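Local coordinates for protein polyketide synthase type I (PDB 5KKU) that forms the N-terminal dehydratase domain of a modular polyketide synthase from the difficidin assembly line, probably removing water from beta-hydroxyacyl intermediates held on a carrier protein, at residues F11-S16 and Y43-G48; T18-R23 and G156-N161; R23-H28 and V32-T37. All coordinates share one frame; numbering follows the deposited sequence.

Contact 1: residues F11-S16 and Y43-G48; sequences FLQKIS and YRLAAG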
loop_
_atom_site.group_PDB
_atom_site.type_symbol
_atom_site.label_atom_id
_atom_site.label_comp_id
_atom_site.label_asym_id
_atom_site.label_seq_id
_atom_site.Cartn_x
_atom_site.Cartn_y
_atom_site.Cartn_z
ATOM N N PHE A 11 16.369 -3.653 12.291
ATOM C CA PHE A 11 16.323 -4.868 11.488
ATOM C C PHE A 11 16.694 -4.585 10.036
ATOM O O PHE A 11 16.344 -3.540 9.488
ATOM C CB PHE A 11 14.935 -5.507 11.561
ATOM C CG PHE A 11 14.584 -6.041 12.921
ATOM C CD1 PHE A 11 15.045 -7.280 13.332
ATOM C CD2 PHE A 11 13.794 -5.303 13.786
ATOM C CE1 PHE A 11 14.725 -7.775 14.582
ATOM C CE2 PHE A 11 13.469 -5.792 15.038
ATOM C CZ PHE A 11 13.936 -7.030 15.437
ATOM N N LEU A 12 17.404 -5.523 9.418
ATOM C CA LEU A 12 17.823 -5.377 8.030
ATOM C C LEU A 12 16.978 -6.102 7.005
ATOM O O LEU A 12 16.869 -7.268 7.084
ATOM C CB LEU A 12 19.235 -5.870 7.851
ATOM C CG LEU A 12 19.746 -5.908 6.419
ATOM C CD1 LEU A 12 19.929 -4.522 5.873
ATOM C CD2 LEU A 12 20.990 -6.721 6.257
ATOM N N GLN A 13 16.443 -5.392 6.024
ATOM C CA GLN A 13 15.699 -6.018 4.945
ATOM C C GLN A 13 16.306 -5.684 3.592
ATOM O O GLN A 13 16.802 -4.644 3.414
ATOM C CB GLN A 13 14.276 -5.583 4.978
ATOM C CG GLN A 13 13.484 -6.045 6.173
ATOM C CD GLN A 13 13.143 -7.479 6.098
ATOM O OE1 GLN A 13 12.280 -7.857 5.364
ATOM N NE2 GLN A 13 13.865 -8.274 6.794
ATOM N N LYS A 14 16.224 -6.595 2.651
ATOM C CA LYS A 14 16.809 -6.378 1.347
ATOM C C LYS A 14 15.812 -6.241 0.222
ATOM O O LYS A 14 15.031 -7.088 0.012
ATOM C CB LYS A 14 17.745 -7.510 1.014
ATOM C CG LYS A 14 18.723 -7.831 2.097
ATOM C CD LYS A 14 19.838 -8.677 1.569
ATOM C CE LYS A 14 20.963 -8.774 2.558
ATOM N NZ LYS A 14 20.466 -9.187 3.885
ATOM N N ILE A 15 15.843 -5.157 -0.503
ATOM C CA ILE A 15 15.041 -4.993 -1.695
ATOM C C ILE A 15 15.939 -4.963 -2.926
ATOM O O ILE A 15 16.499 -3.980 -3.251
ATOM C CB ILE A 15 14.226 -3.707 -1.664
ATOM C CG1 ILE A 15 13.266 -3.664 -0.501
ATOM C CG2 ILE A 15 13.466 -3.528 -2.947
ATOM C CD1 ILE A 15 12.363 -4.853 -0.366
ATOM N N SER A 16 16.076 -6.079 -3.600
ATOM C CA SER A 16 16.902 -6.119 -4.787
ATOM C C SER A 16 16.198 -5.679 -6.052
ATOM O O SER A 16 15.019 -5.656 -6.110
ATOM C CB SER A 16 17.485 -7.483 -4.961
ATOM O OG SER A 16 16.487 -8.411 -5.203
ATOM N N TYR A 43 4.779 -5.773 9.553
ATOM C CA TYR A 43 4.057 -6.882 10.096
ATOM C C TYR A 43 4.894 -8.157 10.149
ATOM O O TYR A 43 4.769 -8.873 11.069
ATOM C CB TYR A 43 2.760 -7.115 9.331
ATOM C CG TYR A 43 1.580 -6.372 9.882
ATOM C CD1 TYR A 43 0.880 -6.845 10.948
ATOM C CD2 TYR A 43 1.188 -5.171 9.347
ATOM C CE1 TYR A 43 -0.184 -6.161 11.441
ATOM C CE2 TYR A 43 0.123 -4.489 9.833
ATOM C CZ TYR A 43 -0.562 -5.012 10.866
ATOM O OH TYR A 43 -1.583 -4.343 11.367
ATOM N N ARG A 44 5.744 -8.404 9.163
ATOM C CA ARG A 44 6.592 -9.557 9.197
ATOM C C ARG A 44 7.624 -9.440 10.301
ATOM O O ARG A 44 7.880 -10.381 10.974
ATOM C CB ARG A 44 7.314 -9.810 7.890
ATOM C CG ARG A 44 6.467 -10.044 6.678
ATOM C CD ARG A 44 7.300 -10.425 5.474
ATOM N NE ARG A 44 8.609 -9.796 5.456
ATOM C CZ ARG A 44 8.924 -8.813 4.666
ATOM N NH1 ARG A 44 8.032 -8.358 3.850
ATOM N NH2 ARG A 44 10.094 -8.274 4.695
ATOM N N LEU A 45 8.225 -8.268 10.436
ATOM C CA LEU A 45 9.258 -7.993 11.414
ATOM C C LEU A 45 8.729 -7.894 12.824
ATOM O O LEU A 45 9.366 -8.341 13.712
ATOM C CB LEU A 45 10.015 -6.718 11.080
ATOM C CG LEU A 45 10.937 -6.771 9.884
ATOM C CD1 LEU A 45 11.661 -5.490 9.706
ATOM C CD2 LEU A 45 11.923 -7.893 9.982
ATOM N N ALA A 46 7.590 -7.266 13.016
ATOM C CA ALA A 46 7.011 -7.170 14.323
ATOM C C ALA A 46 6.923 -8.548 14.922
ATOM O O ALA A 46 7.270 -8.753 16.028
ATOM C CB ALA A 46 5.638 -6.561 14.257
ATOM N N ALA A 47 6.378 -9.464 14.153
ATOM C CA ALA A 47 6.107 -10.799 14.602
ATOM C C ALA A 47 7.334 -11.368 15.255
ATOM O O ALA A 47 7.255 -12.311 15.960
ATOM C CB ALA A 47 5.655 -11.671 13.437
ATOM N N GLY A 48 8.470 -10.761 15.004
ATOM C CA GLY A 48 9.711 -11.244 15.525
ATOM C C GLY A 48 10.261 -10.484 16.694
ATOM O O GLY A 48 11.033 -11.013 17.431
#
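R44 and L45 of the helical segment 43-48 reach across to Q13 and F11 on the strand segment 11-16, a largely surface-side meeting of helix and strand. R44 comes first, with a guanidinium whose two terminal nitrogens have separate jobs. NH1 forms a salt bridge with D40 from the preceding turn of the same helix. NH2 points at OE1 of Q13, modelled at 2.3 Å; this separation is implausibly short and the bond is bent. As modelled, OE1 is at the edge of the guanidinium and near its plane, but its exact placement is uncertain. The amide and guanidinium planes are turned 38° from each other. At its other end the Q13 amide bends back on its own strand: NE2 makes a weak bond of 3.2 Å to L12 O.

L45 follows and carries the apolar part. With chi2 at -177° its CD1 continues the extended line of the side chain toward the strand, where it sits 3.8 Å from F11 CB and 4.0 Å from Q13 CG. The other methyl, CD2, lies 3.8 Å from Q13 NE2 and approaches the F11 ring obliquely. L45 thus wedges between the bases of two side chains that point to the same side of the strand; it and Q13 run alongside each other, pointing opposite ways.

The CA atoms of F11 and L45 are 7.7 Å apart, and the N-to-C directions of the short strand and helix segments differ by 148°. Family and topology are consistent with a hotdog fold, in which antiparallel strands wrap a central helix: strand 9-15 pairs with strand 73-83, whose V78 also touches L45, while A46 points away from strand 9-15 and, like Y43, touches strand 55-62.

Contact 2: residues T18-R23 and G156-N161; sequences TNYIVR and GEFMKN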
loop_
_atom_site.group_PDB
_atom_site.type_symbol
_atom_site.label_atom_id
_atom_site.label_comp_id
_atom_site.label_asym_id
_atom_site.label_seq_id
_atom_site.Cartn_x
_atom_site.Cartn_y
_atom_site.Cartn_z
ATOM N N THR A 18 15.856 -7.267 -8.719
ATOM C CA THR A 18 15.121 -8.396 -9.237
ATOM C C THR A 18 13.887 -8.795 -8.449
ATOM O O THR A 18 13.177 -9.684 -8.807
ATOM C CB THR A 18 15.975 -9.644 -9.459
ATOM O OG1 THR A 18 16.631 -9.993 -8.269
ATOM C CG2 THR A 18 16.977 -9.403 -10.527
ATOM N N ASN A 19 13.612 -8.107 -7.356
ATOM C CA ASN A 19 12.418 -8.359 -6.594
ATOM C C ASN A 19 11.153 -8.178 -7.445
ATOM O O ASN A 19 11.015 -7.208 -8.103
ATOM C CB ASN A 19 12.379 -7.464 -5.359
ATOM C CG ASN A 19 11.305 -7.844 -4.401
ATOM O OD1 ASN A 19 10.167 -7.620 -4.655
ATOM N ND2 ASN A 19 11.677 -8.429 -3.296
ATOM N N TYR A 20 10.263 -9.148 -7.404
ATOM C CA TYR A 20 9.109 -9.145 -8.269
ATOM C C TYR A 20 8.268 -7.892 -8.132
ATOM O O TYR A 20 7.667 -7.507 -9.061
ATOM C CB TYR A 20 8.214 -10.366 -8.098
ATOM C CG TYR A 20 8.734 -11.686 -8.586
ATOM C CD1 TYR A 20 8.833 -11.963 -9.911
ATOM C CD2 TYR A 20 9.078 -12.668 -7.709
ATOM C CE1 TYR A 20 9.262 -13.178 -10.355
ATOM C CE2 TYR A 20 9.516 -13.870 -8.147
ATOM C CZ TYR A 20 9.600 -14.105 -9.478
ATOM O OH TYR A 20 10.015 -15.246 -9.930
ATOM N N ILE A 21 8.259 -7.291 -6.947
ATOM C CA ILE A 21 7.482 -6.080 -6.708
ATOM C C ILE A 21 7.927 -4.948 -7.629
ATOM O O ILE A 21 7.138 -4.430 -8.419
ATOM C CB ILE A 21 7.598 -5.615 -5.245
ATOM C CG1 ILE A 21 7.065 -6.692 -4.299
ATOM C CG2 ILE A 21 6.852 -4.305 -5.043
ATOM C CD1 ILE A 21 7.697 -6.665 -2.925
ATOM N N VAL A 22 9.196 -4.569 -7.521
ATOM C CA VAL A 22 9.748 -3.497 -8.342
ATOM C C VAL A 22 9.811 -3.903 -9.811
ATOM O O VAL A 22 9.721 -3.060 -10.703
ATOM C CB VAL A 22 11.158 -3.093 -7.870
ATOM C CG1 VAL A 22 11.114 -2.601 -6.432
ATOM C CG2 VAL A 22 12.120 -4.262 -8.012
ATOM N N ARG A 23 9.957 -5.158 -10.070
ATOM C CA ARG A 23 10.013 -5.554 -11.420
ATOM C C ARG A 23 8.704 -5.273 -12.088
ATOM O O ARG A 23 8.661 -4.890 -13.202
ATOM C CB ARG A 23 10.372 -7.007 -11.457
ATOM C CG ARG A 23 10.302 -7.781 -12.734
ATOM C CD ARG A 23 10.410 -9.199 -12.245
ATOM N NE ARG A 23 10.201 -10.239 -13.190
ATOM C CZ ARG A 23 9.051 -10.815 -13.478
ATOM N NH1 ARG A 23 7.932 -10.468 -12.960
ATOM N NH2 ARG A 23 9.054 -11.788 -14.312
ATOM N N GLY A 156 3.145 -4.790 -13.712
ATOM C CA GLY A 156 3.394 -6.096 -14.262
ATOM C C GLY A 156 2.661 -7.267 -13.618
ATOM O O GLY A 156 1.912 -7.085 -12.731
ATOM N N GLU A 157 2.912 -8.463 -14.088
ATOM C CA GLU A 157 2.265 -9.671 -13.621
ATOM C C GLU A 157 2.034 -9.836 -12.131
ATOM O O GLU A 157 0.920 -10.070 -11.737
ATOM C CB GLU A 157 2.921 -10.897 -14.242
ATOM C CG GLU A 157 2.659 -12.230 -13.595
ATOM C CD GLU A 157 2.952 -13.428 -14.492
ATOM O OE1 GLU A 157 3.844 -13.390 -15.336
ATOM O OE2 GLU A 157 2.280 -14.448 -14.351
ATOM N N PHE A 158 3.076 -9.712 -11.349
ATOM C CA PHE A 158 2.970 -9.860 -9.958
ATOM C C PHE A 158 2.218 -8.714 -9.328
ATOM O O PHE A 158 1.585 -8.870 -8.355
ATOM C CB PHE A 158 4.390 -9.845 -9.440
ATOM C CG PHE A 158 4.545 -10.193 -8.026
ATOM C CD1 PHE A 158 4.332 -9.286 -7.064
ATOM C CD2 PHE A 158 4.974 -11.440 -7.672
ATOM C CE1 PHE A 158 4.502 -9.621 -5.762
ATOM C CE2 PHE A 158 5.153 -11.783 -6.377
ATOM C CZ PHE A 158 4.924 -10.866 -5.416
ATOM N N MET A 159 2.294 -7.509 -9.787
ATOM C CA MET A 159 1.556 -6.491 -9.069
ATOM C C MET A 159 0.193 -6.162 -9.608
ATOM O O MET A 159 -0.570 -5.508 -8.967
ATOM C CB MET A 159 2.367 -5.232 -9.002
ATOM C CG MET A 159 3.580 -5.380 -8.152
ATOM S SD MET A 159 3.255 -5.660 -6.431
ATOM C CE MET A 159 2.615 -4.112 -5.953
ATOM N N LYS A 160 -0.117 -6.624 -10.786
ATOM C CA LYS A 160 -1.414 -6.228 -11.330
ATOM C C LYS A 160 -2.519 -7.200 -10.937
ATOM O O LYS A 160 -2.462 -8.326 -11.232
ATOM C CB LYS A 160 -1.310 -6.028 -12.822
ATOM C CG LYS A 160 -2.580 -5.950 -13.625
ATOM C CD LYS A 160 -2.234 -5.573 -15.042
ATOM C CE LYS A 160 -3.431 -5.439 -15.949
ATOM N NZ LYS A 160 -3.958 -4.080 -15.912
ATOM N N ASN A 161 -3.491 -6.736 -10.172
ATOM C CA ASN A 161 -4.610 -7.549 -9.738
ATOM C C ASN A 161 -5.678 -7.762 -10.828
ATOM O O ASN A 161 -5.912 -6.902 -11.628
ATOM C CB ASN A 161 -5.332 -6.921 -8.572
ATOM C CG ASN A 161 -4.550 -6.893 -7.273
ATOM O OD1 ASN A 161 -3.377 -6.779 -7.230
ATOM N ND2 ASN A 161 -5.254 -6.925 -6.225
#
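G156 O is gripped by two amides, K160 N at 2.8 Å and, more weakly, M159 N at 3.0 Å; the resulting turn presents F158 and M159 to Y20 and I21 of segment 18-23. Y20 CB sits over one face of the F158 ring, 3.7 Å from its centroid, in a CH-pi contact that brings it 3.4 Å from CD2. The two rings are nearly parallel, at 4°, but slid so far apart that they barely overlap. F158 CG lies opposite the backbone N (chi1 -171°), a turn that carries the ring across to the short helix. I21 CG1 meets CE1 of the same ring obliquely at 4.2 Å. Beside it the bent M159 chain lays CG 3.7 Å from I21 O and SD 4.1 Å from I21 CG2, with SD also in the plane of the F158 ring at its edge. N19 is the N-cap of helix 20-23: its OD1 accepts from I21 N.

Segment 156-161 belongs to the predicted C-terminal hotdog fold and helix 20-23 to the predicted N-terminal one, so the packing lies at their junction. F158 N bonds to D24 just beyond the helix, L182 of helix 181-184 touches both Y20 and F158, and M159 lies against A195 and the predicted proton donor D198 of helix 194-200.

Contact 3: residues R23-H28 and V32-T37; sequences RDHRVH and VLPGVT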
loop_
_atom_site.group_PDB
_atom_site.type_symbol
_atom_site.label_atom_id
_atom_site.label_comp_id
_atom_site.label_asym_id
_atom_site.label_seq_id
_atom_site.Cartn_x
_atom_site.Cartn_y
_atom_site.Cartn_z
ATOM N N ARG A 23 9.957 -5.158 -10.070
ATOM C CA ARG A 23 10.013 -5.554 -11.420
ATOM C C ARG A 23 8.704 -5.273 -12.088
ATOM O O ARG A 23 8.661 -4.890 -13.202
ATOM C CB ARG A 23 10.372 -7.007 -11.457
ATOM C CG ARG A 23 10.302 -7.781 -12.734
ATOM C CD ARG A 23 10.410 -9.199 -12.245
ATOM N NE ARG A 23 10.201 -10.239 -13.190
ATOM C CZ ARG A 23 9.051 -10.815 -13.478
ATOM N NH1 ARG A 23 7.932 -10.468 -12.960
ATOM N NH2 ARG A 23 9.054 -11.788 -14.312
ATOM N N ASP A 24 7.633 -5.439 -11.336
ATOM C CA ASP A 24 6.296 -5.329 -11.879
ATOM C C ASP A 24 5.584 -4.071 -11.368
ATOM O O ASP A 24 4.405 -3.974 -11.342
ATOM C CB ASP A 24 5.504 -6.585 -11.576
ATOM C CG ASP A 24 5.960 -7.782 -12.388
ATOM O OD1 ASP A 24 6.780 -7.644 -13.284
ATOM O OD2 ASP A 24 5.467 -8.842 -12.139
ATOM N N HIS A 25 6.380 -3.109 -10.951
ATOM C CA HIS A 25 5.903 -1.768 -10.632
ATOM C C HIS A 25 6.885 -0.692 -11.048
ATOM O O HIS A 25 7.832 -0.374 -10.358
ATOM C CB HIS A 25 5.491 -1.607 -9.174
ATOM C CG HIS A 25 4.834 -0.310 -8.891
ATOM N ND1 HIS A 25 5.478 0.724 -8.276
ATOM C CD2 HIS A 25 3.592 0.126 -9.139
ATOM C CE1 HIS A 25 4.664 1.742 -8.163
ATOM N NE2 HIS A 25 3.518 1.405 -8.687
ATOM N N ARG A 26 6.677 -0.148 -12.212
ATOM C CA ARG A 26 7.575 0.868 -12.668
ATOM C C ARG A 26 6.873 2.170 -12.973
ATOM O O ARG A 26 5.844 2.173 -13.530
ATOM C CB ARG A 26 8.427 0.368 -13.833
ATOM C CG ARG A 26 8.730 -1.117 -13.844
ATOM C CD ARG A 26 9.613 -1.515 -14.998
ATOM N NE ARG A 26 9.965 -2.897 -14.930
ATOM C CZ ARG A 26 10.692 -3.567 -15.803
ATOM N NH1 ARG A 26 11.224 -2.981 -16.848
ATOM N NH2 ARG A 26 10.899 -4.822 -15.601
ATOM N N VAL A 27 7.421 3.262 -12.524
ATOM C CA VAL A 27 6.912 4.568 -12.827
ATOM C C VAL A 27 7.866 5.359 -13.735
ATOM O O VAL A 27 8.973 5.599 -13.388
ATOM C CB VAL A 27 6.668 5.289 -11.530
ATOM C CG1 VAL A 27 6.134 6.683 -11.774
ATOM C CG2 VAL A 27 5.809 4.466 -10.615
ATOM N N HIS A 28 7.414 5.781 -14.886
ATOM C CA HIS A 28 8.280 6.217 -15.966
ATOM C C HIS A 28 9.443 5.261 -16.215
ATOM O O HIS A 28 10.540 5.654 -16.341
ATOM C CB HIS A 28 8.794 7.632 -15.782
ATOM C CG HIS A 28 7.752 8.691 -15.840
ATOM N ND1 HIS A 28 7.163 9.199 -14.717
ATOM C CD2 HIS A 28 7.249 9.391 -16.869
ATOM C CE1 HIS A 28 6.331 10.153 -15.048
ATOM N NE2 HIS A 28 6.356 10.279 -16.352
ATOM N N VAL A 32 10.398 1.104 -8.769
ATOM C CA VAL A 32 10.271 1.700 -7.445
ATOM C C VAL A 32 9.565 0.753 -6.481
ATOM O O VAL A 32 8.998 -0.259 -6.893
ATOM C CB VAL A 32 9.500 3.032 -7.497
ATOM C CG1 VAL A 32 9.424 3.656 -6.112
ATOM C CG2 VAL A 32 10.157 3.987 -8.484
ATOM N N LEU A 33 9.603 1.088 -5.195
ATOM C CA LEU A 33 8.968 0.268 -4.171
ATOM C C LEU A 33 7.699 0.929 -3.642
ATOM O O LEU A 33 7.759 1.999 -3.030
ATOM C CB LEU A 33 9.940 -0.000 -3.020
ATOM C CG LEU A 33 9.459 -0.974 -1.941
ATOM C CD1 LEU A 33 8.879 -2.230 -2.570
ATOM C CD2 LEU A 33 10.593 -1.321 -0.987
ATOM N N PRO A 34 6.513 0.252 -3.900
ATOM C CA PRO A 34 5.311 0.922 -3.372
ATOM C C PRO A 34 5.436 1.226 -1.883
ATOM O O PRO A 34 5.922 0.389 -1.123
ATOM C CB PRO A 34 4.195 -0.099 -3.605
ATOM C CG PRO A 34 4.601 -0.804 -4.841
ATOM C CD PRO A 34 6.061 -1.032 -4.606
ATOM N N GLY A 35 4.999 2.414 -1.478
ATOM C CA GLY A 35 5.066 2.816 -0.085
ATOM C C GLY A 35 4.295 1.883 0.827
ATOM O O GLY A 35 4.700 1.634 1.962
ATOM N N VAL A 36 3.178 1.364 0.327
ATOM C CA VAL A 36 2.354 0.462 1.091
ATOM C C VAL A 36 2.952 -0.918 1.262
ATOM O O VAL A 36 2.615 -1.604 2.142
ATOM C CB VAL A 36 0.916 0.348 0.549
ATOM C CG1 VAL A 36 0.144 1.591 0.811
ATOM C CG2 VAL A 36 0.855 -0.059 -0.905
ATOM N N THR A 37 3.810 -1.317 0.385
ATOM C CA THR A 37 4.592 -2.500 0.545
ATOM C C THR A 37 5.237 -2.608 1.938
ATOM O O THR A 37 5.336 -3.666 2.484
ATOM C CB THR A 37 5.707 -2.521 -0.532
ATOM O OG1 THR A 37 5.133 -2.654 -1.811
ATOM C CG2 THR A 37 6.643 -3.610 -0.331
#
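P34 presses its CG over one face of the H25 imidazole, 4.1 Å from the ring centroid and 20° off the normal, and this buried CH-pi contact is the tight side of the contact, just past the second hairpin strand. The closest ring atom is ND1, 3.9 Å from P34 CG, so the proline sits off centre, toward the rim. V32 O lies at the ring edge, in its plane and also 3.9 Å from ND1, a proximity and no more. A chi1 of -172° leaves the imidazole trans to the H25 amide nitrogen and swings it out to where P34 can cover it. Backbone pairing is slighter: V32 N gives H25 O a straight but weak bond of 3.4 Å.

H25 is the predicted proton acceptor of the dehydratase. In the HxxxGxxxxP motif of polyketide synthase dehydratase domains the histidine and proline positions match H25 and P34, but the glycine is not kept here. The proline also touches D198, the predicted proton donor, which places P34 next to both predicted catalytic residues, consistent with an active site formed between the two hotdog folds. H155 meets the H25 ring edge-to-face.

On the other side of strand 25-27 the arrangement is looser and more polar. R26 points away from segment 32-37 and folds back on its own segment, where NE (2.9 Å) and NH2 (3.3 Å) both reach R23 O, side-on and close to the guanidinium plane. That one oxygen thus takes two donors, which fixes the rotation of the R26 guanidinium. R23 in turn extends NH1 to D24 OD2 in a 3.1 Å salt bridge. The same carboxylate oxygen also accepts from F158 N, so R23 and the F158 amide share it.

In the fold
From the N terminus, strand 9-15 leads into helix 20-23, then hairpin 25-27/30-33, then helix 37-49. Contact 3 closes the smallest loop, the hairpin itself, and is nested inside the loops of both other contacts. Contact 1 closes a loop within the N-terminal hotdog, bringing helix 37-49 against the first strand. Contact 2 starts inside that loop but ends far beyond it, at 156-161, so it crosses contact 1 and joins the N-terminal hotdog to the C-terminal one. Contacts 2 and 3 share R23 and are further joined where D24 O accepts from G156 N. I15 packing on L33 links contact 1 to contact 3.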